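Replicative DNA helicase (Mycobacterium chimaera, PDB 6RIY) is an intein of the Hedgehog/intein fold, a protein-splicing element that presumably excises itself from the helicase precursor and joins the flanking exteins. Local coordinates at residues Gly18-Gly23 with Arg123-Asp128. Sequence-based numbering, arbitrary orientation.
Sequences GDVAVG and RCVEVD
The carbonyl oxygen of Val20 is gripped by two N-H groups, both from the guanidinium of Arg123. The stronger bond runs from Arg123 NH1 to Val20 O over 2.7 Å with an N-H...O angle of 155°; the donor lies in the carbonyl plane, on a lone pair, and the oxygen sits close to the guanidinium plane. Arg123 NH2 adds a weak, more bent bond of 3.1 Å to Val20 O, so the forked end of the arginine straddles a single acceptor. Arg123 NH1 also makes a weak hydrogen bond to Met17 O and stands 3.4 Å from Gly18 O. The arginine leaves strand 122-127 with CG anti to its carbonyl carbon and bends at chi3 (81°), which turns the flat group edge-on to the turn that follows the 3-10 segment. Arg123 NE is bonded to Thr40 O, fixing the guanidinium from its other end. Beside this polar grip, Val20 sets CG1 anti to its backbone N (chi1 174°), and Val20 CG1 meets Val125 CG1 at 3.9 Å, the two side chains crossing nearly at right angles. Val36 of strand 33-39 and Met17 extend this buried apolar patch, so the loop between strands 14-16 and 25-27 packs against the four-stranded antiparallel sheet of the intein's all-beta fold. Asp19 OD1 lies 6.9 Å from Arg123 NH1, too far for a salt bridge. Backbone carbonyls of Val20, Met17 and Thr40 instead accept hydrogen bonds from the cation, and their partial negative charges probably compensate part of its charge without a carboxylate from the two segments in contact.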
loop_
_atom_site.group_PDB
_atom_site.type_symbol
_atom_site.label_atom_id
_atom_site.label_comp_id
_atom_site.label_asym_id
_atom_site.label_seq_id
_atom_site.Cartn_x
_atom_site.Cartn_y
_atom_site.Cartn_z
ATOM N N GLY A 18 -2.268 10.341 -5.301
ATOM C CA GLY A 18 -2.056 11.300 -6.379
ATOM C C GLY A 18 -1.470 12.623 -5.916
ATOM O O GLY A 18 -0.823 13.332 -6.696
ATOM N N ASP A 19 -1.706 12.989 -4.662
ATOM C CA ASP A 19 -1.274 14.263 -4.109
ATOM C C ASP A 19 0.057 14.179 -3.366
ATOM O O ASP A 19 0.477 15.169 -2.770
ATOM C CB ASP A 19 -2.351 14.815 -3.169
ATOM C CG ASP A 19 -3.350 15.702 -3.874
ATOM O OD1 ASP A 19 -3.147 16.018 -5.063
ATOM O OD2 ASP A 19 -4.344 16.095 -3.228
ATOM N N VAL A 20 0.729 13.036 -3.381
ATOM C CA VAL A 20 1.981 12.887 -2.640
ATOM C C VAL A 20 3.124 13.511 -3.421
ATOM O O VAL A 20 3.265 13.280 -4.626
ATOM C CB VAL A 20 2.278 11.405 -2.350
ATOM C CG1 VAL A 20 3.647 11.276 -1.718
ATOM C CG2 VAL A 20 1.228 10.835 -1.436
ATOM N N ALA A 21 3.974 14.275 -2.727
ATOM C CA ALA A 21 5.181 14.840 -3.319
ATOM C C ALA A 21 6.386 14.514 -2.444
ATOM O O ALA A 21 6.251 14.176 -1.261
ATOM C CB ALA A 21 5.062 16.360 -3.512
ATOM N N VAL A 22 7.573 14.581 -3.054
ATOM C CA VAL A 22 8.808 14.371 -2.306
ATOM C C VAL A 22 8.851 15.340 -1.138
ATOM O O VAL A 22 8.557 16.535 -1.286
ATOM C CB VAL A 22 10.032 14.537 -3.221
ATOM C CG1 VAL A 22 11.321 14.541 -2.408
ATOM C CG2 VAL A 22 10.064 13.439 -4.260
ATOM N N GLY A 23 9.202 14.823 0.040
ATOM C CA GLY A 23 9.271 15.623 1.244
ATOM C C GLY A 23 8.032 15.563 2.108
ATOM O O GLY A 23 8.091 15.977 3.270
ATOM N N ARG A 123 0.856 5.161 -8.935
ATOM C CA ARG A 123 2.143 5.783 -8.627
ATOM C C ARG A 123 2.855 4.989 -7.541
ATOM O O ARG A 123 2.206 4.405 -6.671
ATOM C CB ARG A 123 1.993 7.214 -8.092
ATOM C CG ARG A 123 1.588 8.286 -9.060
ATOM C CD ARG A 123 1.461 9.619 -8.304
ATOM N NE ARG A 123 2.757 10.261 -8.099
ATOM C CZ ARG A 123 2.998 11.199 -7.189
ATOM N NH1 ARG A 123 2.035 11.598 -6.364
ATOM N NH2 ARG A 123 4.206 11.730 -7.095
ATOM N N CYS A 124 4.186 5.054 -7.544
ATOM C CA CYS A 124 5.011 4.540 -6.454
ATOM C C CYS A 124 5.658 5.673 -5.668
ATOM O O CYS A 124 5.994 6.728 -6.216
ATOM C CB CYS A 124 6.129 3.623 -6.955
ATOM S SG CYS A 124 5.592 2.167 -7.821
ATOM N N VAL A 125 5.884 5.412 -4.381
ATOM C CA VAL A 125 6.669 6.287 -3.521
ATOM C C VAL A 125 7.806 5.465 -2.928
ATOM O O VAL A 125 7.724 4.241 -2.804
ATOM C CB VAL A 125 5.825 6.921 -2.394
ATOM C CG1 VAL A 125 4.693 7.757 -2.970
ATOM C CG2 VAL A 125 5.267 5.829 -1.470
ATOM N N GLU A 126 8.876 6.154 -2.551
ATOM C CA GLU A 126 9.879 5.581 -1.667
ATOM C C GLU A 126 9.896 6.388 -0.376
ATOM O O GLU A 126 9.719 7.607 -0.399
ATOM C CB GLU A 126 11.256 5.566 -2.326
ATOM C CG GLU A 126 11.244 4.939 -3.716
ATOM C CD GLU A 126 12.627 4.782 -4.320
ATOM O OE1 GLU A 126 13.557 4.376 -3.590
ATOM O OE2 GLU A 126 12.784 5.060 -5.528
ATOM N N VAL A 127 10.102 5.717 0.753
ATOM C CA VAL A 127 10.045 6.384 2.047
ATOM C C VAL A 127 11.337 6.125 2.810
ATOM O O VAL A 127 12.113 5.229 2.480
ATOM C CB VAL A 127 8.819 5.941 2.869
ATOM C CG1 VAL A 127 7.538 6.440 2.180
ATOM C CG2 VAL A 127 8.809 4.432 3.003
ATOM N N ASP A 128 11.571 6.942 3.839
ATOM C CA ASP A 128 12.883 6.999 4.471
ATOM C C ASP A 128 13.003 6.089 5.690
ATOM O O ASP A 128 13.892 6.293 6.519
ATOM C CB ASP A 128 13.234 8.444 4.831
ATOM C CG ASP A 128 12.521 8.944 6.073
ATOM O OD1 ASP A 128 11.516 8.338 6.504
ATOM O OD2 ASP A 128 12.984 9.964 6.622
#